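Local coordinates for N-acetyl-L-2,4-diaminobutyric acid deacetylase (Ruegeria pomeroyi, PDB 6TWM), which probably deacetylates N-acetyl-L-2,4-diaminobutyric acid with the help of zinc, releasing 2,4-diaminobutyric acid during ectoine degradation, at residues A[62-67]-A[149-154]; A[140-145]-A[206-211]; A[163-168]-A[176-181]; A[278-283]-A[312-317]. All coordinates share one frame; numbering follows the deposited sequence.

Contact 1 of 4, residues A[62-67]-A[149-154]. With DAB (2,4-diaminobutyric acid), chain N.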
loop_
_atom_site.group_PDB
_atom_site.type_symbol
_atom_site.label_atom_id
_atom_site.label_comp_id
_atom_site.label_asym_id
_atom_site.label_seq_id
_atom_site.Cartn_x
_atom_site.Cartn_y
_atom_site.Cartn_z
ATOM N N GLY A 62 -5.513 -5.003 -0.740
ATOM C CA GLY A 62 -4.984 -4.556 0.526
ATOM C C GLY A 62 -4.029 -5.600 1.068
ATOM O O GLY A 62 -4.045 -6.761 0.661
ATOM N N ALA A 63 -3.182 -5.161 1.997
ATOM C CA ALA A 63 -2.189 -6.031 2.625
ATOM C C ALA A 63 -1.239 -6.638 1.593
ATOM O O ALA A 63 -0.876 -7.815 1.671
ATOM C CB ALA A 63 -2.852 -7.129 3.462
ATOM N N ASN A 64 -0.849 -5.831 0.601
ATOM C CA ASN A 64 0.333 -6.158 -0.193
ATOM C C ASN A 64 1.483 -6.535 0.732
ATOM O O ASN A 64 2.127 -7.575 0.559
ATOM C CB ASN A 64 0.697 -4.967 -1.087
ATOM C CG ASN A 64 1.876 -5.243 -2.019
ATOM O OD1 ASN A 64 2.685 -6.143 -1.794
ATOM N ND2 ASN A 64 1.974 -4.450 -3.081
ATOM N N HIS A 65 1.741 -5.697 1.730
ATOM C CA HIS A 65 2.532 -6.066 2.894
ATOM C C HIS A 65 1.579 -6.405 4.034
ATOM O O HIS A 65 0.573 -5.718 4.239
ATOM C CB HIS A 65 3.481 -4.935 3.296
ATOM C CG HIS A 65 4.476 -4.574 2.235
ATOM N ND1 HIS A 65 4.441 -3.375 1.555
ATOM C CD2 HIS A 65 5.529 -5.262 1.730
ATOM C CE1 HIS A 65 5.434 -3.337 0.684
ATOM N NE2 HIS A 65 6.109 -4.469 0.770
ATOM N N GLY A 66 1.902 -7.466 4.775
ATOM C CA GLY A 66 0.911 -8.095 5.634
ATOM C C GLY A 66 0.483 -7.266 6.828
ATOM O O GLY A 66 -0.661 -7.377 7.280
ATOM N N ASP A 67 1.375 -6.428 7.354
ATOM C CA ASP A 67 1.137 -5.715 8.610
ATOM C C ASP A 67 0.632 -4.295 8.383
ATOM O O ASP A 67 0.967 -3.377 9.137
ATOM C CB ASP A 67 2.404 -5.707 9.464
ATOM C CG ASP A 67 3.591 -5.069 8.761
ATOM O OD1 ASP A 67 3.482 -4.755 7.558
ATOM O OD2 ASP A 67 4.640 -4.883 9.415
ATOM N N ASP A 149 -4.056 -0.048 -4.627
ATOM C CA ASP A 149 -3.198 -0.939 -3.851
ATOM C C ASP A 149 -2.824 -0.226 -2.555
ATOM O O ASP A 149 -1.938 0.635 -2.539
ATOM C CB ASP A 149 -1.966 -1.336 -4.656
ATOM C CG ASP A 149 -1.123 -2.373 -3.953
ATOM O OD1 ASP A 149 -1.639 -3.477 -3.677
ATOM O OD2 ASP A 149 0.062 -2.085 -3.687
ATOM N N PHE A 150 -3.497 -0.595 -1.469
ATOM C CA PHE A 150 -3.332 0.098 -0.202
ATOM C C PHE A 150 -1.995 -0.230 0.449
ATOM O O PHE A 150 -1.495 -1.355 0.372
ATOM C CB PHE A 150 -4.465 -0.270 0.750
ATOM C CG PHE A 150 -5.751 0.447 0.465
ATOM C CD1 PHE A 150 -5.901 1.784 0.791
ATOM C CD2 PHE A 150 -6.814 -0.220 -0.124
ATOM C CE1 PHE A 150 -7.086 2.442 0.533
ATOM C CE2 PHE A 150 -8.001 0.433 -0.385
ATOM C CZ PHE A 150 -8.138 1.766 -0.055
ATOM N N HIS A 151 -1.426 0.770 1.118
ATOM C CA HIS A 151 -0.182 0.600 1.850
ATOM C C HIS A 151 -0.194 1.495 3.081
ATOM O O HIS A 151 -0.805 2.567 3.085
ATOM C CB HIS A 151 1.037 0.924 0.982
ATOM C CG HIS A 151 1.341 -0.116 -0.047
ATOM N ND1 HIS A 151 2.063 -1.255 0.237
ATOM C CD2 HIS A 151 1.022 -0.191 -1.361
ATOM C CE1 HIS A 151 2.179 -1.984 -0.858
ATOM N NE2 HIS A 151 1.555 -1.362 -1.842
ATOM N N SER A 152 0.490 1.036 4.128
ATOM C CA SER A 152 0.702 1.810 5.341
ATOM C C SER A 152 2.126 1.560 5.819
ATOM O O SER A 152 2.904 0.851 5.173
ATOM C CB SER A 152 -0.338 1.460 6.410
ATOM O OG SER A 152 -1.645 1.453 5.854
ATOM N N GLY A 153 2.477 2.153 6.961
ATOM C CA GLY A 153 3.860 2.110 7.406
ATOM C C GLY A 153 4.332 0.733 7.827
ATOM O O GLY A 153 5.518 0.416 7.700
ATOM N N GLY A 154 3.425 -0.104 8.321
ATOM C CA GLY A 154 3.823 -1.356 8.929
ATOM C C GLY A 154 4.353 -1.140 10.336
ATOM O O GLY A 154 4.360 -0.032 10.873
HETATM N N DAB N . 7.461 0.207 -0.344
HETATM C CA DAB N . 7.250 1.338 0.549
HETATM C C DAB N . 6.485 0.975 1.861
HETATM O O DAB N . 6.961 1.368 2.964
HETATM C CB DAB N . 6.478 2.463 -0.135
HETATM C CG DAB N . 7.066 2.822 -1.495
HETATM N ND DAB N . 8.147 3.785 -1.489
HETATM O OXT DAB N . 5.425 0.304 1.738
HETATM O O HOH W 1 -2.183 -3.795 -0.633
HETATM O O HOH W 2 -0.145 -2.961 2.088
HETATM O O HOH W 3 0.707 -0.401 9.694
#
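N64 reaches across to D149, its ND2 meeting OD2 at 3.1 Å in an almost straight hydrogen bond (N-H...O 173°). The donor approaches the syn side of the carboxylate, and OD2 lies in the amide plane of N64. D149 extends its carboxylate with CG anti to the backbone N (chi1 -174°), which also brings OD2 to H151 NE2, a bond whose very short length is doubtful. OD1 turns to T61. The rings of H65 and H151 meet rim to rim, centroids 5.3 Å apart and planes at 57°, with H65 ND1 in the plane of the H151 imidazole; H65 NE2 bonds N115 OD1. Both histidines bind the zinc with E68, the H-x-x-E...H set of the M14-like deacylases, and DAB OXT comes within 3.8 Å of H65 CE1. With an alanine at D149, N64 ND2 and H151 NE2 would lose a shared acceptor, and H151 would probably be less firmly fixed at NE2. Beyond the site, G154 CA points its hydrogen at D67 O, 3.5 Å away. Both loops leave the C-terminal ends of neighbouring parallel strands, 57-61 and 146-149, with strand 211-216 beside H151 and helix 70-81 against A63 and F150.

Contact 2 of 4, residues A[140-145]-A[206-211]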
loop_
_atom_site.group_PDB
_atom_site.type_symbol
_atom_site.label_atom_id
_atom_site.label_comp_id
_atom_site.label_asym_id
_atom_site.label_seq_id
_atom_site.Cartn_x
_atom_site.Cartn_y
_atom_site.Cartn_z
ATOM N N LEU A 140 -5.019 -10.947 -13.729
ATOM C CA LEU A 140 -5.965 -9.998 -13.154
ATOM C C LEU A 140 -5.785 -8.580 -13.694
ATOM O O LEU A 140 -6.765 -7.947 -14.098
ATOM C CB LEU A 140 -5.856 -10.011 -11.628
ATOM C CG LEU A 140 -6.405 -11.286 -10.980
ATOM C CD1 LEU A 140 -6.391 -11.176 -9.465
ATOM C CD2 LEU A 140 -7.811 -11.599 -11.491
ATOM N N LEU A 141 -4.557 -8.068 -13.704
ATOM C CA LEU A 141 -4.325 -6.710 -14.191
ATOM C C LEU A 141 -4.835 -6.468 -15.609
ATOM O O LEU A 141 -5.423 -5.397 -15.840
ATOM C CB LEU A 141 -2.831 -6.363 -14.096
ATOM C CG LEU A 141 -2.356 -5.776 -12.767
ATOM C CD1 LEU A 141 -0.899 -5.353 -12.848
ATOM C CD2 LEU A 141 -3.233 -4.605 -12.366
ATOM N N PRO A 142 -4.657 -7.369 -16.584
ATOM C CA PRO A 142 -5.261 -7.134 -17.906
ATOM C C PRO A 142 -6.776 -7.025 -17.875
ATOM O O PRO A 142 -7.354 -6.418 -18.785
ATOM C CB PRO A 142 -4.804 -8.348 -18.722
ATOM C CG PRO A 142 -3.558 -8.789 -18.064
ATOM C CD PRO A 142 -3.782 -8.557 -16.602
ATOM N N MET A 143 -7.438 -7.592 -16.866
ATOM C CA MET A 143 -8.877 -7.427 -16.707
ATOM C C MET A 143 -9.258 -6.077 -16.116
ATOM O O MET A 143 -10.433 -5.701 -16.177
ATOM C CB MET A 143 -9.445 -8.534 -15.810
ATOM C CG MET A 143 -9.343 -9.935 -16.386
ATOM S SD MET A 143 -9.667 -11.218 -15.160
ATOM C CE MET A 143 -11.408 -10.954 -14.838
ATOM N N ALA A 144 -8.302 -5.344 -15.554
ATOM C CA ALA A 144 -8.588 -4.160 -14.760
ATOM C C ALA A 144 -8.280 -2.887 -15.532
ATOM O O ALA A 144 -7.349 -2.831 -16.339
ATOM C CB ALA A 144 -7.785 -4.176 -13.456
ATOM N N ASP A 145 -9.089 -1.861 -15.275
ATOM C CA ASP A 145 -8.830 -0.504 -15.739
ATOM C C ASP A 145 -8.213 0.369 -14.660
ATOM O O ASP A 145 -7.451 1.289 -14.975
ATOM C CB ASP A 145 -10.131 0.147 -16.216
ATOM C CG ASP A 145 -10.757 -0.590 -17.378
ATOM O OD1 ASP A 145 -10.040 -0.873 -18.362
ATOM O OD2 ASP A 145 -11.963 -0.900 -17.301
ATOM N N GLU A 206 1.583 0.616 -13.758
ATOM C CA GLU A 206 1.893 1.815 -14.527
ATOM C C GLU A 206 2.418 1.471 -15.916
ATOM O O GLU A 206 2.034 2.108 -16.904
ATOM C CB GLU A 206 2.900 2.673 -13.763
ATOM C CG GLU A 206 2.364 3.222 -12.453
ATOM C CD GLU A 206 3.460 3.709 -11.529
ATOM O OE1 GLU A 206 4.648 3.487 -11.846
ATOM O OE2 GLU A 206 3.133 4.308 -10.484
ATOM N N GLU A 207 3.293 0.466 -16.017
ATOM C CA GLU A 207 3.853 0.101 -17.313
ATOM C C GLU A 207 2.818 -0.529 -18.235
ATOM O O GLU A 207 3.048 -0.596 -19.448
ATOM C CB GLU A 207 5.042 -0.840 -17.128
ATOM C CG GLU A 207 6.300 -0.132 -16.656
ATOM C CD GLU A 207 7.464 -1.078 -16.449
ATOM O OE1 GLU A 207 7.244 -2.307 -16.475
ATOM O OE2 GLU A 207 8.599 -0.592 -16.260
ATOM N N MET A 208 1.690 -0.988 -17.697
ATOM C CA MET A 208 0.569 -1.406 -18.529
ATOM C C MET A 208 -0.311 -0.239 -18.955
ATOM O O MET A 208 -1.311 -0.459 -19.646
ATOM C CB MET A 208 -0.284 -2.442 -17.795
ATOM C CG MET A 208 0.278 -3.849 -17.834
ATOM S SD MET A 208 -0.837 -5.047 -17.079
ATOM C CE MET A 208 -2.197 -5.014 -18.246
ATOM N N GLY A 209 0.035 0.987 -18.565
ATOM C CA GLY A 209 -0.782 2.141 -18.879
ATOM C C GLY A 209 -2.064 2.242 -18.089
ATOM O O GLY A 209 -2.934 3.042 -18.447
ATOM N N LYS A 210 -2.212 1.455 -17.028
ATOM C CA LYS A 210 -3.416 1.464 -16.216
ATOM C C LYS A 210 -3.345 2.565 -15.163
ATOM O O LYS A 210 -2.295 3.163 -14.918
ATOM C CB LYS A 210 -3.621 0.103 -15.550
ATOM C CG LYS A 210 -3.697 -1.059 -16.526
ATOM C CD LYS A 210 -4.912 -0.940 -17.428
ATOM C CE LYS A 210 -4.991 -2.102 -18.405
ATOM N NZ LYS A 210 -5.290 -3.381 -17.709
ATOM N N VAL A 211 -4.488 2.831 -14.540
ATOM C CA VAL A 211 -4.559 3.803 -13.455
ATOM C C VAL A 211 -4.155 3.125 -12.153
ATOM O O VAL A 211 -4.666 2.052 -11.809
ATOM C CB VAL A 211 -5.969 4.404 -13.351
ATOM C CG1 VAL A 211 -5.928 5.684 -12.540
ATOM C CG2 VAL A 211 -6.537 4.665 -14.733
#
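D145 and V211 join the two backbones through one weak hydrogen bond, V211 N to D145 O at 3.4 Å, where the chain enters two adjacent parallel strands, 146-149 and 211-216. The contact lies at the edge of the alpha/beta catalytic domain, where two helices lead into the sheet: 140-145 follows helix 128-140, while the other segment leaves helix 201-207 through a Schellman motif, G209 taking the positive phi (73°) that turns the chain toward the sheet. K210 then reaches across to the loop that follows helix 128-140. Its chain bends at chi2 (-64°) and again at chi4 (69°), the second bend bringing NZ round to the carbonyl of A144. NZ donates to A144 O nearly in line with the C=O bond, at 2.5 Å, a length that is uncertain, while CD and CE run alongside the same oxygen. L141 O, which already accepts the N-H of A144, lies 2.8 Å from NZ. An ammonium group among carbonyls at the C-terminal end of a helix is probably favoured electrostatically. The carboxylate of D145 does not reach it; OD2 accepts instead from the backbone N of T57. On the other flank the contact is apolar. M208 points toward the loop and passes SD by L141 CB, 3.8 Å away, while L141 also packs on Y201, A204 and V205 of helix 201-207 and on L59. A bend at chi3 carries the methyl on to the exposed P142, where M208 CE lies 3.7 Å from P142 CA and 4.0 Å from P142 CG.

Contact 3 of 4, residues A[163-168]-A[176-181]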
loop_
_atom_site.group_PDB
_atom_site.type_symbol
_atom_site.label_atom_id
_atom_site.label_comp_id
_atom_site.label_asym_id
_atom_site.label_seq_id
_atom_site.Cartn_x
_atom_site.Cartn_y
_atom_site.Cartn_z
ATOM N N ALA A 163 -2.153 9.835 -0.212
ATOM C CA ALA A 163 -2.175 9.093 -1.462
ATOM C C ALA A 163 -1.101 9.655 -2.381
ATOM O O ALA A 163 -0.798 10.852 -2.347
ATOM C CB ALA A 163 -3.545 9.175 -2.139
ATOM N N ALA A 164 -0.518 8.785 -3.198
ATOM C CA ALA A 164 0.648 9.155 -3.979
ATOM C C ALA A 164 0.468 8.785 -5.443
ATOM O O ALA A 164 -0.399 7.990 -5.815
ATOM C CB ALA A 164 1.914 8.493 -3.430
ATOM N N ALA A 165 1.315 9.396 -6.270
ATOM C CA ALA A 165 1.444 9.076 -7.682
ATOM C C ALA A 165 2.887 9.348 -8.080
ATOM O O ALA A 165 3.536 10.235 -7.522
ATOM C CB ALA A 165 0.476 9.891 -8.545
ATOM N N HIS A 166 3.391 8.578 -9.039
ATOM C CA HIS A 166 4.801 8.651 -9.401
ATOM C C HIS A 166 5.027 9.594 -10.571
ATOM O O HIS A 166 4.205 9.678 -11.489
ATOM C CB HIS A 166 5.345 7.270 -9.759
ATOM C CG HIS A 166 5.316 6.300 -8.623
ATOM N ND1 HIS A 166 4.331 5.347 -8.488
ATOM C CD2 HIS A 166 6.146 6.139 -7.567
ATOM C CE1 HIS A 166 4.558 4.637 -7.398
ATOM N NE2 HIS A 166 5.653 5.098 -6.820
ATOM N N ILE A 167 6.155 10.301 -10.532
ATOM C CA ILE A 167 6.637 10.999 -11.714
ATOM C C ILE A 167 7.150 9.904 -12.627
ATOM O O ILE A 167 8.246 9.370 -12.422
ATOM C CB ILE A 167 7.743 12.028 -11.409
ATOM C CG1 ILE A 167 7.233 13.158 -10.516
ATOM C CG2 ILE A 167 8.317 12.596 -12.698
ATOM C CD1 ILE A 167 7.205 12.815 -9.063
ATOM N N LEU A 168 6.357 9.542 -13.617
ATOM C CA LEU A 168 6.727 8.482 -14.532
ATOM C C LEU A 168 6.788 9.053 -15.942
ATOM O O LEU A 168 6.466 10.219 -16.185
ATOM C CB LEU A 168 5.766 7.295 -14.412
ATOM C CG LEU A 168 4.279 7.495 -14.682
ATOM C CD1 LEU A 168 3.946 6.949 -16.053
ATOM C CD2 LEU A 168 3.452 6.804 -13.614
ATOM N N ALA A 176 -3.450 10.484 -15.534
ATOM C CA ALA A 176 -4.565 9.689 -15.027
ATOM C C ALA A 176 -4.331 9.279 -13.580
ATOM O O ALA A 176 -5.261 9.288 -12.764
ATOM C CB ALA A 176 -4.778 8.458 -15.907
ATOM N N CYS A 177 -3.089 8.929 -13.239
ATOM C CA CYS A 177 -2.775 8.551 -11.867
ATOM C C CYS A 177 -2.934 9.732 -10.922
ATOM O O CYS A 177 -3.429 9.576 -9.800
ATOM C CB CYS A 177 -1.354 7.998 -11.792
ATOM S SG CYS A 177 -1.247 6.237 -12.117
ATOM N N PHE A 178 -2.517 10.923 -11.359
ATOM C CA PHE A 178 -2.660 12.105 -10.519
ATOM C C PHE A 178 -4.125 12.487 -10.360
ATOM O O PHE A 178 -4.540 12.940 -9.287
ATOM C CB PHE A 178 -1.853 13.265 -11.103
ATOM C CG PHE A 178 -0.410 13.276 -10.672
ATOM C CD1 PHE A 178 0.017 14.106 -9.649
ATOM C CD2 PHE A 178 0.516 12.450 -11.286
ATOM C CE1 PHE A 178 1.344 14.114 -9.251
ATOM C CE2 PHE A 178 1.843 12.453 -10.893
ATOM C CZ PHE A 178 2.257 13.286 -9.875
ATOM N N ALA A 179 -4.923 12.303 -11.415
ATOM C CA ALA A 179 -6.350 12.596 -11.321
ATOM C C ALA A 179 -7.031 11.690 -10.303
ATOM O O ALA A 179 -7.901 12.138 -9.546
ATOM C CB ALA A 179 -7.003 12.452 -12.695
ATOM N N ALA A 180 -6.648 10.413 -10.269
ATOM C CA ALA A 180 -7.205 9.499 -9.278
ATOM C C ALA A 180 -6.685 9.803 -7.877
ATOM O O ALA A 180 -7.413 9.612 -6.894
ATOM C CB ALA A 180 -6.897 8.052 -9.664
ATOM N N MET A 181 -5.440 10.272 -7.759
ATOM C CA MET A 181 -4.935 10.683 -6.453
ATOM C C MET A 181 -5.704 11.889 -5.932
ATOM O O MET A 181 -6.073 11.944 -4.753
ATOM C CB MET A 181 -3.443 11.003 -6.526
ATOM C CG MET A 181 -2.893 11.527 -5.207
ATOM S SD MET A 181 -1.234 12.215 -5.319
ATOM C CE MET A 181 -1.554 13.771 -6.143
#
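A165 sets its methyl over one face of the F178 ring, CB standing 3.8 Å from the centroid and 16° off the ring normal, a CH-pi contact. Strand 163-166 and helix 176-181 run antiparallel, their axes 7.8 Å apart at closest approach, as expected for the strand and following helix of a beta-alpha-beta crossover. The close-packed part lies along the helix side of the strand, where A163 and A165 point toward the helix and their small side chains let it come near. M181 leaves the helix with CG anti to the backbone N (chi1 176°), then bends at chi3; SD comes to 3.3 Å from A163 O, and CG lies 3.9 Å from A163 CB. C177 touches A165 from the same helix, CB to CB 4.2 Å. F178 also turns an edge to the backbone of H166, its CE2 3.7 Å from H166 O. With an alanine in place of F178, the A165 methyl would lose the aromatic surface beneath it, and a gap would probably open between A165 and the helix. Toward solvent the contact thins: the exposed I167 and partly exposed L168 come no nearer than 5.0 Å to the helix segment with their side chains, and no hydrogen bond links the two segments. Helix 171-184 lies over strand 162-166 and the two strands flanking it: M181 reaches S189 and F178 touches E191 of strand 188-192, while C177 and A180 pack on strand 211-216.

Contact 4 of 4, residues A[278-283]-A[312-317]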
loop_
_atom_site.group_PDB
_atom_site.type_symbol
_atom_site.label_atom_id
_atom_site.label_comp_id
_atom_site.label_asym_id
_atom_site.label_seq_id
_atom_site.Cartn_x
_atom_site.Cartn_y
_atom_site.Cartn_z
ATOM N N ILE A 278 10.565 15.618 16.869
ATOM C CA ILE A 278 9.480 16.363 16.239
ATOM C C ILE A 278 8.466 15.361 15.702
ATOM O O ILE A 278 8.842 14.385 15.044
ATOM C CB ILE A 278 9.992 17.283 15.114
ATOM C CG1 ILE A 278 11.175 18.120 15.604
ATOM C CG2 ILE A 278 8.888 18.197 14.641
ATOM C CD1 ILE A 278 11.813 18.972 14.528
ATOM N N ASP A 279 7.187 15.605 15.979
ATOM C CA ASP A 279 6.145 14.642 15.651
ATOM C C ASP A 279 5.879 14.595 14.146
ATOM O O ASP A 279 6.256 15.494 13.387
ATOM C CB ASP A 279 4.850 14.982 16.390
ATOM C CG ASP A 279 4.920 14.658 17.867
ATOM O OD1 ASP A 279 5.637 13.704 18.235
ATOM O OD2 ASP A 279 4.256 15.357 18.660
ATOM N N LEU A 280 5.214 13.516 13.727
ATOM C CA LEU A 280 4.768 13.373 12.347
ATOM C C LEU A 280 3.920 14.564 11.928
ATOM O O LEU A 280 3.134 15.095 12.716
ATOM C CB LEU A 280 3.955 12.086 12.185
ATOM C CG LEU A 280 4.622 10.827 11.628
ATOM C CD1 LEU A 280 3.650 9.662 11.672
ATOM C CD2 LEU A 280 5.118 11.048 10.208
ATOM N N GLY A 281 4.078 14.977 10.669
ATOM C CA GLY A 281 3.317 16.078 10.118
ATOM C C GLY A 281 3.770 17.458 10.537
ATOM O O GLY A 281 3.276 18.447 9.979
ATOM N N ALA A 282 4.688 17.567 11.495
ATOM C CA ALA A 282 5.116 18.879 11.950
ATOM C C ALA A 282 6.180 19.455 11.016
ATOM O O ALA A 282 6.985 18.713 10.446
ATOM C CB ALA A 282 5.661 18.800 13.371
ATOM N N PRO A 283 6.196 20.775 10.839
ATOM C CA PRO A 283 7.199 21.385 9.961
ATOM C C PRO A 283 8.603 21.257 10.527
ATOM O O PRO A 283 8.810 21.162 11.739
ATOM C CB PRO A 283 6.762 22.853 9.891
ATOM C CG PRO A 283 5.991 23.072 11.145
ATOM C CD PRO A 283 5.287 21.777 11.419
ATOM N N GLY A 312 10.632 21.159 5.312
ATOM C CA GLY A 312 9.315 20.716 4.905
ATOM C C GLY A 312 8.504 20.136 6.043
ATOM O O GLY A 312 8.432 20.729 7.123
ATOM N N LEU A 313 7.888 18.979 5.816
ATOM C CA LEU A 313 7.085 18.300 6.823
ATOM C C LEU A 313 7.646 16.909 7.077
ATOM O O LEU A 313 8.131 16.245 6.155
ATOM C CB LEU A 313 5.622 18.188 6.388
ATOM C CG LEU A 313 4.886 19.498 6.118
ATOM C CD1 LEU A 313 3.468 19.220 5.661
ATOM C CD2 LEU A 313 4.892 20.386 7.352
ATOM N N VAL A 314 7.574 16.466 8.330
ATOM C CA VAL A 314 7.944 15.097 8.674
ATOM C C VAL A 314 6.801 14.203 8.205
ATOM O O VAL A 314 5.731 14.163 8.817
ATOM C CB VAL A 314 8.221 14.934 10.169
ATOM C CG1 VAL A 314 8.677 13.512 10.465
ATOM C CG2 VAL A 314 9.265 15.949 10.628
ATOM N N ILE A 315 7.018 13.491 7.099
ATOM C CA ILE A 315 5.977 12.656 6.509
ATOM C C ILE A 315 6.151 11.184 6.841
ATOM O O ILE A 315 5.216 10.396 6.621
ATOM C CB ILE A 315 5.915 12.856 4.981
ATOM C CG1 ILE A 315 7.188 12.330 4.318
ATOM C CG2 ILE A 315 5.762 14.319 4.669
ATOM C CD1 ILE A 315 7.131 12.336 2.808
ATOM N N SER A 316 7.304 10.786 7.365
ATOM C CA SER A 316 7.511 9.418 7.807
ATOM C C SER A 316 8.568 9.416 8.898
ATOM O O SER A 316 9.479 10.247 8.899
ATOM C CB SER A 316 7.938 8.505 6.651
ATOM O OG SER A 316 8.413 7.257 7.129
ATOM N N ARG A 317 8.438 8.476 9.831
ATOM C CA ARG A 317 9.441 8.321 10.872
ATOM C C ARG A 317 9.561 6.852 11.247
ATOM O O ARG A 317 8.607 6.078 11.116
ATOM C CB ARG A 317 9.110 9.159 12.114
ATOM C CG ARG A 317 7.845 8.739 12.849
ATOM C CD ARG A 317 7.845 9.273 14.274
ATOM N NE ARG A 317 8.651 8.443 15.166
ATOM C CZ ARG A 317 8.232 7.971 16.337
ATOM N NH1 ARG A 317 7.012 8.256 16.775
ATOM N NH2 ARG A 317 9.038 7.224 17.078
#
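L280 and R317 cross at about a right angle, CG to CG 4.0 Å, the aliphatic part of the arginine serving as the surface. R317 holds CG between its backbone N and carbonyl carbon (chi1 65°), which turns this methylene to the leucine. The CD2 branch of L280 lies along the backbone of the opposing strand, 3.5 Å from V314 O and equally near I315 C. V314 points into the type II turn D279-A282: its CB faces D279 O and its CG2 comes 3.6 Å from A282 O. Two backbone hydrogen bonds fix this fit, G281 N to V314 O at 2.6 Å, in the carbonyl plane, and V314 N to A282 O at 3.1 Å; G281 takes the positive phi of the turn. Farther along, P283 and L313 form an antiparallel non-hydrogen-bonded pair on one face of the sheet, with L313 CD2 4.0 Å from P283 CB. The turn thus leads into strand 283-284, which pairs with strand 312-318; the latter carries a classic beta bulge where I315 and S316 both face V331. Strand 272-276 backs V314 and R317 through M276, while strand 157-159 packs against L280 and S316.

Overall arrangement
Contact 1 lies buried near the centre of the chain, and its chemistry is polar: metal ligands, an amide and a carboxylate. Contact 3, also buried, is apolar and joins strand to helix. Contacts 2 and 4 are partly exposed, and backbone carbonyls carry much of their bonding, with a lysine in 140-145/206-211 and a turn in 278-283/312-317. Contacts 1, 2 and 3 share the large mixed sheet: 140-145 runs into the strand that ends at 149, and contacts 2 and 3 touch through a probable hydrogen bond, E206 OE2 to H166 ND1 at 2.5 Å. Contact 4 belongs to a separate antiparallel sheet, about 33 Å from contact 2 between centres.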